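Local atomic coordinates of beta-N-acetylhexosaminidase (Arthrobacter aurescens, PDB entry 3RCN), a protein that probably hydrolyses terminal non-reducing N-acetyl-D-hexosamine residues of N-acetyl-beta-D-hexosaminides, as a member of glycoside hydrolase family 20. Residues Val157-Phe160 with Ile161-Met164; Phe220-Gln223 with Asp224-Arg227. All blocks are in the same frame, centred on the assembly; numbering follows the deposited sequence.

Contact 1 of 2, residues Val157-Phe160 with Ile161-Met164; sequences VLRF and IEVM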
loop_
_atom_site.group_PDB
_atom_site.type_symbol
_atom_site.label_atom_id
_atom_site.label_comp_id
_atom_site.label_asym_id
_atom_site.label_seq_id
_atom_site.Cartn_x
_atom_site.Cartn_y
_atom_site.Cartn_z
ATOM N N VAL A 157 1.708 -3.139 -5.224
ATOM C CA VAL A 157 1.453 -4.150 -6.255
ATOM C C VAL A 157 0.252 -5.043 -5.895
ATOM O O VAL A 157 -0.603 -5.300 -6.740
ATOM C CB VAL A 157 2.700 -5.054 -6.532
ATOM C CG1 VAL A 157 2.360 -6.165 -7.527
ATOM C CG2 VAL A 157 3.894 -4.235 -7.032
ATOM N N LEU A 158 0.172 -5.510 -4.650
ATOM C CA LEU A 158 -0.910 -6.420 -4.291
ATOM C C LEU A 158 -2.221 -5.658 -4.325
ATOM O O LEU A 158 -3.275 -6.225 -4.646
ATOM C CB LEU A 158 -0.693 -7.028 -2.914
ATOM C CG LEU A 158 0.667 -7.687 -2.721
ATOM C CD1 LEU A 158 0.921 -8.042 -1.256
ATOM C CD2 LEU A 158 0.776 -8.919 -3.629
ATOM N N ARG A 159 -2.155 -4.371 -3.988
ATOM C CA ARG A 159 -3.361 -3.538 -4.006
ATOM C C ARG A 159 -3.832 -3.250 -5.421
ATOM O O ARG A 159 -5.030 -3.286 -5.713
ATOM C CB ARG A 159 -3.139 -2.230 -3.246
ATOM C CG ARG A 159 -3.444 -2.347 -1.768
ATOM C CD ARG A 159 -4.876 -1.955 -1.499
ATOM N NE ARG A 159 -5.735 -3.100 -1.284
ATOM C CZ ARG A 159 -7.059 -3.031 -1.267
ATOM N NH1 ARG A 159 -7.658 -1.871 -1.466
ATOM N NH2 ARG A 159 -7.789 -4.125 -1.075
ATOM N N PHE A 160 -2.884 -2.960 -6.302
ATOM C CA PHE A 160 -3.179 -2.834 -7.721
ATOM C C PHE A 160 -3.811 -4.122 -8.271
ATOM O O PHE A 160 -4.756 -4.072 -9.060
ATOM C CB PHE A 160 -1.896 -2.498 -8.479
ATOM C CG PHE A 160 -2.087 -2.327 -9.964
ATOM C CD1 PHE A 160 -2.498 -1.106 -10.488
ATOM C CD2 PHE A 160 -1.849 -3.385 -10.837
ATOM C CE1 PHE A 160 -2.679 -0.946 -11.845
ATOM C CE2 PHE A 160 -2.027 -3.229 -12.201
ATOM C CZ PHE A 160 -2.440 -2.007 -12.704
ATOM N N ILE A 161 -3.300 -5.273 -7.840
ATOM C CA ILE A 161 -3.826 -6.563 -8.291
ATOM C C ILE A 161 -5.258 -6.780 -7.795
ATOM O O ILE A 161 -6.104 -7.303 -8.518
ATOM C CB ILE A 161 -2.940 -7.736 -7.825
ATOM C CG1 ILE A 161 -1.669 -7.800 -8.669
ATOM C CG2 ILE A 161 -3.704 -9.047 -7.911
ATOM C CD1 ILE A 161 -0.581 -8.695 -8.093
ATOM N N GLU A 162 -5.525 -6.354 -6.565
ATOM C CA GLU A 162 -6.854 -6.479 -5.976
ATOM C C GLU A 162 -7.880 -5.649 -6.750
ATOM O O GLU A 162 -9.011 -6.095 -7.006
ATOM C CB GLU A 162 -6.807 -6.043 -4.509
ATOM C CG GLU A 162 -8.105 -6.258 -3.758
ATOM C CD GLU A 162 -8.295 -7.693 -3.277
ATOM O OE1 GLU A 162 -7.899 -7.965 -2.120
ATOM O OE2 GLU A 162 -8.847 -8.536 -4.038
ATOM N N VAL A 163 -7.480 -4.436 -7.122
ATOM C CA VAL A 163 -8.329 -3.573 -7.939
ATOM C C VAL A 163 -8.551 -4.162 -9.338
ATOM O O VAL A 163 -9.632 -4.013 -9.911
ATOM C CB VAL A 163 -7.757 -2.149 -8.046
ATOM C CG1 VAL A 163 -8.595 -1.310 -8.976
ATOM C CG2 VAL A 163 -7.685 -1.497 -6.657
HETATM N N MSE A 164 -7.535 -4.835 -9.880
HETATM C CA MSE A 164 -7.681 -5.517 -11.175
HETATM C C MSE A 164 -8.744 -6.612 -11.138
HETATM O O MSE A 164 -9.574 -6.716 -12.038
HETATM C CB MSE A 164 -6.370 -6.165 -11.623
HETATM C CG MSE A 164 -5.309 -5.231 -12.151
HETATM SE SE MSE A 164 -3.728 -6.277 -12.665
HETATM C CE MSE A 164 -4.420 -7.430 -14.068
#
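A Met-aromatic contact between F160 and M164, one turn apart, marks the inner side of helix 154-166 in the catalytic alpha-beta barrel. M164 is a selenomethionine, and its SE lies 3.5 Å from CE2 of F160. From the centroid of that ring the SE of M164 is 4.6 Å away, in an oblique approach 57° off the ring normal. Its CG stands beside its own backbone N (chi1 -75°), which sends the chain back along the helix to the CD2-CE2 side of the phenyl group. Along the backbone, the N of M164 donates to the O of F160 at 3.0 Å.

The same i to i+4 spacing brings V157 to I161. The side chains cross at an oblique angle, with CG1 of V157 3.9 Å from CD1 of I161, and the N of I161 donates to the O of V157 (2.9 Å).

R159 and E162 meet on another side. The bent arginine chain brings NH2 to 3.4 Å from CG of E162, while the salt bridge from NH2 of R159 to OE1 of E162 is long, at 4.0 Å, with the guanidinium and carboxylate planes 67° apart. E162 finds its stronger partner in R236, whose NE forms a salt bridge with OE2.

F160 and M164 both touch T143 of strand 140-146, and F160 also reaches L145. I161 and M164 pack on L172 of strand 171-178, whereas L158 and I161 meet I229 and F232 of helix 223-235. Helix 154-166 is thus the crossover helix between strands 140-146 and 171-178, packed also on helix 223-235.

Contact 2 of 2, residues Phe220-Gln223 with Asp224-Arg227; sequences FYTQ and DDLR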
loop_
_atom_site.group_PDB
_atom_site.type_symbol
_atom_site.label_atom_id
_atom_site.label_comp_id
_atom_site.label_asym_id
_atom_site.label_seq_id
_atom_site.Cartn_x
_atom_site.Cartn_y
_atom_site.Cartn_z
ATOM N N PHE A 220 13.874 -3.878 -5.432
ATOM C CA PHE A 220 13.638 -5.095 -6.189
ATOM C C PHE A 220 12.770 -6.081 -5.434
ATOM O O PHE A 220 12.625 -5.994 -4.219
ATOM C CB PHE A 220 14.952 -5.751 -6.603
ATOM C CG PHE A 220 15.754 -6.268 -5.460
ATOM C CD1 PHE A 220 15.505 -7.520 -4.943
ATOM C CD2 PHE A 220 16.778 -5.505 -4.917
ATOM C CE1 PHE A 220 16.248 -7.999 -3.883
ATOM C CE2 PHE A 220 17.527 -5.978 -3.866
ATOM C CZ PHE A 220 17.266 -7.227 -3.346
ATOM N N TYR A 221 12.199 -7.030 -6.154
ATOM C CA TYR A 221 11.483 -8.100 -5.496
ATOM C C TYR A 221 12.410 -9.280 -5.262
ATOM O O TYR A 221 13.236 -9.593 -6.102
ATOM C CB TYR A 221 10.278 -8.494 -6.329
ATOM C CG TYR A 221 9.502 -7.281 -6.794
ATOM C CD1 TYR A 221 8.720 -6.546 -5.906
ATOM C CD2 TYR A 221 9.561 -6.860 -8.110
ATOM C CE1 TYR A 221 8.007 -5.430 -6.334
ATOM C CE2 TYR A 221 8.859 -5.749 -8.547
ATOM C CZ TYR A 221 8.084 -5.038 -7.657
ATOM O OH TYR A 221 7.389 -3.932 -8.097
ATOM N N THR A 222 12.306 -9.902 -4.096
ATOM C CA THR A 222 13.049 -11.113 -3.825
ATOM C C THR A 222 12.215 -12.198 -4.428
ATOM O O THR A 222 11.104 -11.941 -4.894
ATOM C CB THR A 222 13.127 -11.417 -2.326
ATOM O OG1 THR A 222 11.804 -11.661 -1.838
ATOM C CG2 THR A 222 13.769 -10.266 -1.552
ATOM N N GLN A 223 12.713 -13.425 -4.372
ATOM C CA GLN A 223 12.003 -14.519 -5.013
ATOM C C GLN A 223 10.750 -14.822 -4.209
ATOM O O GLN A 223 9.697 -15.130 -4.770
ATOM C CB GLN A 223 12.906 -15.741 -5.178
ATOM C CG GLN A 223 14.226 -15.402 -5.866
ATOM C CD GLN A 223 14.669 -16.448 -6.896
ATOM O OE1 GLN A 223 14.440 -17.651 -6.728
ATOM N NE2 GLN A 223 15.305 -15.984 -7.966
ATOM N N ASP A 224 10.863 -14.692 -2.893
ATOM C CA ASP A 224 9.719 -14.878 -2.014
ATOM C C ASP A 224 8.645 -13.819 -2.234
ATOM O O ASP A 224 7.453 -14.099 -2.105
ATOM C CB ASP A 224 10.164 -14.894 -0.566
ATOM C CG ASP A 224 10.611 -16.262 -0.122
ATOM O OD1 ASP A 224 10.201 -17.241 -0.778
ATOM O OD2 ASP A 224 11.356 -16.357 0.884
ATOM N N ASP A 225 9.073 -12.607 -2.577
ATOM C CA ASP A 225 8.148 -11.522 -2.873
ATOM C C ASP A 225 7.387 -11.821 -4.160
ATOM O O ASP A 225 6.175 -11.603 -4.247
ATOM C CB ASP A 225 8.895 -10.190 -3.018
ATOM C CG ASP A 225 9.525 -9.710 -1.714
ATOM O OD1 ASP A 225 10.554 -9.005 -1.808
ATOM O OD2 ASP A 225 9.002 -10.014 -0.608
ATOM N N LEU A 226 8.108 -12.311 -5.166
ATOM C CA LEU A 226 7.483 -12.638 -6.435
ATOM C C LEU A 226 6.538 -13.812 -6.273
ATOM O O LEU A 226 5.436 -13.799 -6.794
ATOM C CB LEU A 226 8.539 -12.928 -7.493
ATOM C CG LEU A 226 9.373 -11.690 -7.815
ATOM C CD1 LEU A 226 10.606 -12.050 -8.616
ATOM C CD2 LEU A 226 8.530 -10.694 -8.551
ATOM N N ARG A 227 6.972 -14.826 -5.539
ATOM C CA ARG A 227 6.111 -15.963 -5.266
ATOM C C ARG A 227 4.790 -15.451 -4.709
ATOM O O ARG A 227 3.724 -15.766 -5.231
ATOM C CB ARG A 227 6.767 -16.906 -4.263
ATOM C CG ARG A 227 7.952 -17.665 -4.794
ATOM C CD ARG A 227 8.209 -18.941 -3.976
ATOM N NE ARG A 227 9.292 -19.748 -4.547
ATOM C CZ ARG A 227 10.584 -19.563 -4.279
ATOM N NH1 ARG A 227 10.960 -18.602 -3.438
ATOM N NH2 ARG A 227 11.506 -20.334 -4.847
HETATM O O HOH W 1 14.336 -19.135 -4.200
#
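Y221, the residue after F220, lays its CB against L226, 3.6 Å from CD2, and the two side chains cross at about a right angle. The phenol continues away from this short apolar contact, and its OH is hydrogen-bonded to the O of M152.

At T222 the chain enters the helix. Here OG1 sits between the backbone N and the carbonyl carbon (chi1 64°), where it accepts from the N of D225 at 3.0 Å. In return, the N of T222 donates to OD1 of D225, also at 3.0 Å; this bond is nearly straight (172°), and it meets the oxygen on its anti side, 33° out of the carboxylate plane. The O of T222 takes the N of L226 at 3.0 Å, the first turn of backbone bonding. OD2 of D225 forms a salt bridge with R115 of the second subunit, so the two carboxylate oxygens serve different tasks. With an alanine in place of D225, the N-H of T222 would probably lose its acceptor and R115 of the second subunit its charged mate.

Q223 accepts the N of R227 on its O at 2.8 Å. Its amide is held at both ends: NE2 donates to the O of Q185 and to OE1 of E300, while OE1 of Q223 receives a water at 2.9 Å. That water accepts from NH2 of R227, lying at the edge of the guanidinium and in its plane. NH1 of R227 adds a weak, salt-bridged hydrogen bond to OD1 of D224 at 3.1 Å.

Reciprocal side-chain-to-backbone bonds between T222 and D225 define a capping box, with T222 as the N-cap of helix 223-235 in the catalytic barrel.

How the contacts relate
Contact 1 lies within helix 154-166, while contact 2 spans a loop and the first turn of helix 223-235; both belong to the catalytic domain, and their centres are about 16 Å apart. They touch where CG2 of V157 packs 3.7 Å from OH of Y221. The two helices pack against each other, and D225 touches K154, the first residue of helix 154-166. Both contacts also reach the second subunit: contact 2 through the stronger ionic link of D225, contact 1 through packing of L158 and a weak, long ion pair from R159. Neither lies at the predicted proton donor, E316; their shared setting is the helical layer of the barrel and the dimer interface.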